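Local coordinates for aromatic-amino-acid:2-oxoglutarate transaminase (Candida albicans, PDB 6HND) that transfers amino groups between aromatic amino acids and 2-oxoglutarate, with pyridoxal 5'-phosphate as cofactor, at the interface of chains A and B. Sequence-based numbering; all coordinates share one arbitrary frame. Chains: chain A/B, Aromatic-amino-acid:2-oxoglutarate transaminase.

The three contacts belong to one two-fold symmetric interface. Contacts 1 and 3 are neighbours, their C-alpha centres about 12 Å apart. They share the 3-10 helix 345-347, which leads into the cofactor-pocket residue Arg348. The C-alpha centre of contact 2 lies about 19 Å from that of contact 1 and about 23 Å from that of contact 3. Its helix 356-369 is joined by a short loop to helix 375-388 of contact 1. Contact 3 holds A:Tyr130, which binds the cofactor, and helix 166-177 of contact 2 starts at pocket residues A:Ala166 and A:Ser167. Dimer pairing thus probably supports both active sites.

Contact 1: the interface of chains A and B. Residues chain A 346-347, 374, 376-377, 380; chain B 374, 376-377.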
loop_
_atom_site.group_PDB
_atom_site.type_symbol
_atom_site.label_atom_id
_atom_site.label_comp_id
_atom_site.label_asym_id
_atom_site.label_seq_id
_atom_site.Cartn_x
_atom_site.Cartn_y
_atom_site.Cartn_z
ATOM N N GLY A 346 -12.119 -3.298 2.945
ATOM C CA GLY A 346 -11.804 -2.465 1.775
ATOM C C GLY A 346 -11.132 -1.185 2.188
ATOM O O GLY A 346 -10.787 -0.380 1.303
ATOM N N LEU A 347 -10.981 -0.962 3.496
ATOM C CA LEU A 347 -10.173 0.170 4.012
ATOM C C LEU A 347 -8.708 -0.017 3.591
ATOM O O LEU A 347 -8.092 0.965 3.198
ATOM C CB LEU A 347 -10.272 0.230 5.530
ATOM C CG LEU A 347 -11.657 0.484 6.111
ATOM C CD1 LEU A 347 -11.595 0.291 7.612
ATOM C CD2 LEU A 347 -12.142 1.884 5.786
ATOM N N SER A 374 -3.479 4.927 2.529
ATOM C CA SER A 374 -4.290 6.036 1.971
ATOM C C SER A 374 -4.574 7.092 3.055
ATOM O O SER A 374 -5.213 6.765 4.067
ATOM C CB SER A 374 -5.572 5.519 1.361
ATOM O OG SER A 374 -6.270 6.580 0.729
ATOM N N LEU A 376 -6.642 9.649 2.746
ATOM C CA LEU A 376 -8.110 9.897 2.747
ATOM C C LEU A 376 -8.804 8.841 3.616
ATOM O O LEU A 376 -9.722 9.198 4.375
ATOM C CB LEU A 376 -8.620 9.838 1.309
ATOM C CG LEU A 376 -10.129 9.872 1.157
ATOM C CD1 LEU A 376 -10.669 11.116 1.820
ATOM C CD2 LEU A 376 -10.513 9.836 -0.319
ATOM N N THR A 377 -8.366 7.579 3.528
ATOM C CA THR A 377 -8.897 6.470 4.366
ATOM C C THR A 377 -8.535 6.732 5.833
ATOM O O THR A 377 -9.417 6.627 6.661
ATOM C CB THR A 377 -8.441 5.120 3.835
ATOM O OG1 THR A 377 -8.939 5.061 2.496
ATOM C CG2 THR A 377 -8.960 3.942 4.629
ATOM N N ILE A 380 -10.909 9.335 7.107
ATOM C CA ILE A 380 -12.320 8.897 7.309
ATOM C C ILE A 380 -12.415 7.977 8.536
ATOM O O ILE A 380 -13.330 8.182 9.335
ATOM C CB ILE A 380 -12.872 8.231 6.045
ATOM C CG1 ILE A 380 -13.155 9.281 4.968
ATOM C CG2 ILE A 380 -14.102 7.415 6.381
ATOM C CD1 ILE A 380 -13.345 8.722 3.590
ATOM N N SER B 374 -6.291 1.195 -1.299
ATOM C CA SER B 374 -7.522 1.374 -0.478
ATOM C C SER B 374 -8.775 1.355 -1.360
ATOM O O SER B 374 -8.910 2.227 -2.201
ATOM C CB SER B 374 -7.478 2.639 0.315
ATOM O OG SER B 374 -8.547 2.664 1.232
ATOM N N LEU B 376 -11.774 2.055 -0.415
ATOM C CA LEU B 376 -12.607 3.239 -0.054
ATOM C C LEU B 376 -12.139 4.391 -0.938
ATOM O O LEU B 376 -12.976 5.160 -1.385
ATOM C CB LEU B 376 -12.466 3.570 1.444
ATOM C CG LEU B 376 -13.215 4.822 1.912
ATOM C CD1 LEU B 376 -14.667 4.826 1.446
ATOM C CD2 LEU B 376 -13.144 4.994 3.423
ATOM N N THR B 377 -10.836 4.495 -1.182
ATOM C CA THR B 377 -10.249 5.612 -1.965
ATOM C C THR B 377 -10.560 5.403 -3.442
ATOM O O THR B 377 -10.936 6.388 -4.095
ATOM C CB THR B 377 -8.749 5.730 -1.728
ATOM O OG1 THR B 377 -8.655 6.017 -0.335
ATOM C CG2 THR B 377 -8.089 6.786 -2.595
#
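B:Leu376 N donates to A:Gly346 O at 3.1 Å, with 140° at the hydrogen and the donor above the carbonyl plane. The next carbonyl is also taken. B:Ser374 OG gives its hydroxyl hydrogen to A:Leu347 O at 2.6 Å, again from above the plane. B:Ser374 holds OG anti to its backbone N (chi1 -171°), which turns the hydroxyl toward chain A. There it also bonds A:Thr377 OG1 at 2.7 Å. The twin pair, A:Ser374 OG and B:Thr377 OG1, is likewise 2.7 Å apart. Between the two pairs A:Thr377 OG1 and B:Thr377 OG1 are 3.0 Å apart, a weak bond. Four hydroxyls thus form a compact polar cluster, and A:Ser374 CB and B:Ser374 CB meet at 3.6 Å beside it. B:Leu376 carries the apolar flank. Its CD2 reaches A:Ile380 CD1 tip to tip at 3.7 Å. The same methyl lies 4.0 Å from A:Leu347 CD2, whose side chain runs alongside and points the same way. The site lies near the two-fold axis. The first turns of both 375-388 helices meet there, and chain A's 3-10 helix 345-347, which leads into the cofactor-pocket residue A:Arg348, borders the start of chain B's helix.

Contact 2: the interface of chains A and B. Residues chain A 168, 171, 200, 365, 369-370; chain B 200, 365, 368-369.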
loop_
_atom_site.group_PDB
_atom_site.type_symbol
_atom_site.label_atom_id
_atom_site.label_comp_id
_atom_site.label_asym_id
_atom_site.label_seq_id
_atom_site.Cartn_x
_atom_site.Cartn_y
_atom_site.Cartn_z
ATOM N N ASP A 168 -0.281 -6.713 5.364
ATOM C CA ASP A 168 0.798 -5.701 5.242
ATOM C C ASP A 168 1.687 -5.718 6.507
ATOM O O ASP A 168 2.940 -5.713 6.368
ATOM C CB ASP A 168 0.235 -4.310 4.950
ATOM C CG ASP A 168 1.370 -3.361 4.645
ATOM O OD1 ASP A 168 2.171 -3.697 3.760
ATOM O OD2 ASP A 168 1.473 -2.336 5.333
ATOM N N ASN A 171 3.856 -8.855 6.513
ATOM C CA ASN A 171 4.993 -8.749 5.561
ATOM C C ASN A 171 6.072 -7.884 6.210
ATOM O O ASN A 171 7.235 -8.314 6.197
ATOM C CB ASN A 171 4.613 -8.184 4.194
ATOM C CG ASN A 171 5.802 -8.157 3.265
ATOM O OD1 ASN A 171 6.384 -9.205 2.979
ATOM N ND2 ASN A 171 6.167 -6.974 2.791
ATOM N N ASN A 200 9.416 -14.402 0.740
ATOM C CA ASN A 200 9.961 -13.107 0.265
ATOM C C ASN A 200 11.237 -12.762 1.047
ATOM O O ASN A 200 12.140 -12.214 0.453
ATOM C CB ASN A 200 8.933 -11.980 0.365
ATOM C CG ASN A 200 9.378 -10.725 -0.355
ATOM O OD1 ASN A 200 9.526 -10.755 -1.571
ATOM N ND2 ASN A 200 9.580 -9.633 0.374
ATOM N N TYR A 365 11.724 0.039 5.603
ATOM C CA TYR A 365 11.138 -0.957 4.661
ATOM C C TYR A 365 9.957 -0.302 3.933
ATOM O O TYR A 365 9.871 -0.403 2.731
ATOM C CB TYR A 365 10.687 -2.232 5.385
ATOM C CG TYR A 365 10.192 -3.330 4.477
ATOM C CD1 TYR A 365 10.926 -3.714 3.360
ATOM C CD2 TYR A 365 9.015 -4.004 4.719
ATOM C CE1 TYR A 365 10.526 -4.748 2.528
ATOM C CE2 TYR A 365 8.596 -5.047 3.895
ATOM C CZ TYR A 365 9.357 -5.427 2.795
ATOM O OH TYR A 365 8.980 -6.425 1.943
ATOM N N VAL A 369 8.793 -0.194 -0.254
ATOM C CA VAL A 369 7.780 -1.079 -0.896
ATOM C C VAL A 369 6.328 -0.648 -0.633
ATOM O O VAL A 369 5.412 -1.203 -1.318
ATOM C CB VAL A 369 8.015 -2.540 -0.492
ATOM C CG1 VAL A 369 9.462 -2.933 -0.650
ATOM C CG2 VAL A 369 7.546 -2.840 0.917
ATOM N N ASN A 370 6.062 0.239 0.319
ATOM C CA ASN A 370 4.654 0.603 0.658
ATOM C C ASN A 370 4.618 1.948 1.377
ATOM O O ASN A 370 4.618 1.964 2.618
ATOM C CB ASN A 370 3.974 -0.505 1.466
ATOM C CG ASN A 370 2.477 -0.335 1.590
ATOM O OD1 ASN A 370 1.924 0.643 1.091
ATOM N ND2 ASN A 370 1.826 -1.280 2.268
ATOM N N ASN B 200 16.684 -1.827 -3.951
ATOM C CA ASN B 200 15.868 -2.964 -3.470
ATOM C C ASN B 200 15.924 -4.129 -4.460
ATOM O O ASN B 200 15.795 -5.253 -4.024
ATOM C CB ASN B 200 14.410 -2.560 -3.269
ATOM C CG ASN B 200 13.630 -3.590 -2.472
ATOM O OD1 ASN B 200 13.994 -3.928 -1.345
ATOM N ND2 ASN B 200 12.536 -4.051 -3.039
ATOM N N TYR B 365 3.845 -9.745 -7.421
ATOM C CA TYR B 365 4.682 -8.922 -6.491
ATOM C C TYR B 365 3.781 -8.200 -5.480
ATOM O O TYR B 365 4.099 -8.182 -4.282
ATOM C CB TYR B 365 5.491 -7.853 -7.230
ATOM C CG TYR B 365 6.445 -7.041 -6.379
ATOM C CD1 TYR B 365 7.221 -7.637 -5.400
ATOM C CD2 TYR B 365 6.601 -5.682 -6.575
ATOM C CE1 TYR B 365 8.144 -6.919 -4.663
ATOM C CE2 TYR B 365 7.510 -4.942 -5.840
ATOM C CZ TYR B 365 8.305 -5.566 -4.895
ATOM O OH TYR B 365 9.200 -4.856 -4.153
ATOM N N VAL B 368 2.624 -9.906 -2.451
ATOM C CA VAL B 368 3.603 -10.037 -1.341
ATOM C C VAL B 368 3.662 -8.749 -0.510
ATOM O O VAL B 368 3.422 -8.828 0.727
ATOM C CB VAL B 368 4.981 -10.433 -1.882
ATOM C CG1 VAL B 368 5.974 -10.619 -0.746
ATOM C CG2 VAL B 368 4.897 -11.681 -2.751
ATOM N N VAL B 369 3.951 -7.607 -1.140
ATOM C CA VAL B 369 4.466 -6.397 -0.445
ATOM C C VAL B 369 3.441 -5.255 -0.394
ATOM O O VAL B 369 3.681 -4.327 0.408
ATOM C CB VAL B 369 5.776 -5.897 -1.082
ATOM C CG1 VAL B 369 6.809 -7.006 -1.244
ATOM C CG2 VAL B 369 5.540 -5.170 -2.398
HETATM O O HOH W 1 4.437 -4.480 2.904
#
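A:Val369 and B:Val369 meet at the apolar centre, their side chains crossing at about a right angle. The gap from A:Val369 CG2 to B:Val369 CB is 4.1 Å, so the packing is close but not tight. In each valine CG2 takes the crowded position between the backbone N and the carbonyl carbon (chi1 about -50°). There A:Val369 CG2 rests on one face of the A:Tyr365 ring, toward the rim, and B:Val369 CG2 does the same on B:Tyr365. The other methyl, CG1, meets the partner's tyrosine hydroxyl: B:Val369 CG1 nears A:Tyr365 OH, and A:Val369 CG1 nears B:Tyr365 OH. Beside this centre, B:Val368 CG1 presses on the amide of A:Asn200, 3.4 Å from its CG. Further out the contact turns polar. A:Asn171 ND2 donates to A:Tyr365 OH at 3.0 Å; the phenol oxygen lies somewhat off the A:Asn171 amide plane. This bond helps fix the ring against which the valines pack. The polar link across runs through a water. It binds B:Val369 O at 2.6 Å, near the end of helix 356-369. On the chain A side it binds A:Asp168 OD1 at 2.5 Å and A:Asn171 ND2 at 3.0 Å. A weak bond from A:Asn370 ND2 also reaches A:Asp168 OD1. The site braces helix 166-177 against the partner's helix 356-369. A:Ala166 and A:Ser167, which bind the cofactor, start the braced helix, so the contact may help keep that pocket in shape.

Contact 3: the interface of chains A and B. Residues chain A 51, 127-130; chain B 343-347.
B:Pro345 stands edge-on over the face of A:Tyr130, its CB over the centre of the phenol ring. That CB is 3.2 Å from the ring centroid, a tight CH-pi contact. The two side chains cross at about a right angle, and the proline CG leans toward the CD2-CE2 side of the tyrosine ring. B:Pro345 also crosses A:Phe51 at about a right angle, its CD 3.8 Å from A:Phe51 CE1. The proline thus sits between two aromatic side chains of chain A. B:Ala344 takes the phenylalanine face itself. B:Ala344 CB stands above the ring, offset toward the rim, 3.7 Å from A:Phe51 CD1. The same methyl touches A:Leu128 CB at 3.9 Å. On the backbone, B:Gly346 N donates to A:Leu128 O at 2.8 Å. The bond is fairly straight (157° at the hydrogen), yet the donor stands steeply above the carbonyl plane. A:Tyr130 is a cofactor-binding residue that probably reaches the cofactor of chain B across the interface; packing on B:Pro345 may help position its ring. A:Gln129 may steady the loop before it. Its side chain bends at chi2 (60°), which folds the amide back on the backbone. A:Gln129 OE1 accepts A:Tyr130 N at 2.9 Å, in the carbonyl plane and on a lone pair.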
loop_
_atom_site.group_PDB
_atom_site.type_symbol
_atom_site.label_atom_id
_atom_site.label_comp_id
_atom_site.label_asym_id
_atom_site.label_seq_id
_atom_site.Cartn_x
_atom_site.Cartn_y
_atom_site.Cartn_z
ATOM N N PHE A 51 -7.103 20.650 -4.695
ATOM C CA PHE A 51 -7.836 19.383 -4.402
ATOM C C PHE A 51 -9.309 19.510 -4.809
ATOM O O PHE A 51 -10.027 20.417 -4.357
ATOM C CB PHE A 51 -7.727 18.991 -2.928
ATOM C CG PHE A 51 -6.328 18.814 -2.386
ATOM C CD1 PHE A 51 -5.247 18.611 -3.226
ATOM C CD2 PHE A 51 -6.097 18.831 -1.023
ATOM C CE1 PHE A 51 -3.963 18.482 -2.722
ATOM C CE2 PHE A 51 -4.819 18.662 -0.524
ATOM C CZ PHE A 51 -3.755 18.494 -1.374
ATOM N N GLY A 127 -5.145 15.627 5.309
ATOM C CA GLY A 127 -5.516 14.259 4.909
ATOM C C GLY A 127 -5.259 13.991 3.434
ATOM O O GLY A 127 -4.829 12.873 3.134
ATOM N N LEU A 128 -5.500 14.966 2.550
ATOM C CA LEU A 128 -5.338 14.805 1.071
ATOM C C LEU A 128 -3.932 15.225 0.591
ATOM O O LEU A 128 -3.666 15.150 -0.632
ATOM C CB LEU A 128 -6.442 15.595 0.365
ATOM C CG LEU A 128 -7.822 14.972 0.472
ATOM C CD1 LEU A 128 -8.857 15.779 -0.293
ATOM C CD2 LEU A 128 -7.795 13.550 -0.053
ATOM N N GLN A 129 -3.064 15.627 1.516
ATOM C CA GLN A 129 -1.696 16.113 1.243
ATOM C C GLN A 129 -0.704 15.033 1.667
ATOM O O GLN A 129 -1.053 14.184 2.518
ATOM C CB GLN A 129 -1.468 17.411 2.029
ATOM C CG GLN A 129 -0.096 18.032 1.829
ATOM C CD GLN A 129 0.137 18.388 0.379
ATOM O OE1 GLN A 129 0.590 17.550 -0.411
ATOM N NE2 GLN A 129 -0.158 19.639 0.024
ATOM N N TYR A 130 0.504 15.076 1.111
ATOM C CA TYR A 130 1.641 14.230 1.542
ATOM C C TYR A 130 1.701 14.232 3.062
ATOM O O TYR A 130 1.447 15.277 3.692
ATOM C CB TYR A 130 2.949 14.711 0.920
ATOM C CG TYR A 130 3.097 14.310 -0.520
ATOM C CD1 TYR A 130 3.374 12.997 -0.861
ATOM C CD2 TYR A 130 2.945 15.231 -1.543
ATOM C CE1 TYR A 130 3.518 12.617 -2.190
ATOM C CE2 TYR A 130 3.097 14.868 -2.880
ATOM C CZ TYR A 130 3.382 13.555 -3.208
ATOM O OH TYR A 130 3.498 13.182 -4.515
ATOM N N PHE B 343 -4.996 15.139 -8.625
ATOM C CA PHE B 343 -6.149 15.011 -7.703
ATOM C C PHE B 343 -5.661 15.354 -6.290
ATOM O O PHE B 343 -5.968 16.476 -5.852
ATOM C CB PHE B 343 -6.792 13.635 -7.862
ATOM C CG PHE B 343 -8.188 13.496 -7.307
ATOM C CD1 PHE B 343 -8.451 13.738 -5.961
ATOM C CD2 PHE B 343 -9.234 13.081 -8.118
ATOM C CE1 PHE B 343 -9.726 13.579 -5.447
ATOM C CE2 PHE B 343 -10.508 12.927 -7.599
ATOM C CZ PHE B 343 -10.755 13.186 -6.273
ATOM N N ALA B 344 -4.913 14.469 -5.615
ATOM C CA ALA B 344 -4.258 14.792 -4.316
ATOM C C ALA B 344 -3.232 13.728 -3.904
ATOM O O ALA B 344 -3.437 12.535 -4.087
ATOM C CB ALA B 344 -5.330 14.932 -3.268
ATOM N N PRO B 345 -2.081 14.093 -3.313
ATOM C CA PRO B 345 -1.112 13.088 -2.872
ATOM C C PRO B 345 -1.643 12.111 -1.811
ATOM O O PRO B 345 -1.249 10.949 -1.840
ATOM C CB PRO B 345 0.018 13.932 -2.294
ATOM C CG PRO B 345 -0.116 15.255 -2.996
ATOM C CD PRO B 345 -1.606 15.469 -3.101
ATOM N N GLY B 346 -2.527 12.591 -0.938
ATOM C CA GLY B 346 -3.087 11.846 0.204
ATOM C C GLY B 346 -3.946 10.669 -0.241
ATOM O O GLY B 346 -4.258 9.829 0.616
ATOM N N LEU B 347 -4.309 10.588 -1.527
ATOM C CA LEU B 347 -5.087 9.426 -2.023
ATOM C C LEU B 347 -4.221 8.177 -1.847
ATOM O O LEU B 347 -4.781 7.123 -1.411
ATOM C CB LEU B 347 -5.463 9.574 -3.498
ATOM C CG LEU B 347 -6.362 10.725 -3.921
ATOM C CD1 LEU B 347 -6.577 10.624 -5.411
ATOM C CD2 LEU B 347 -7.701 10.730 -3.189
#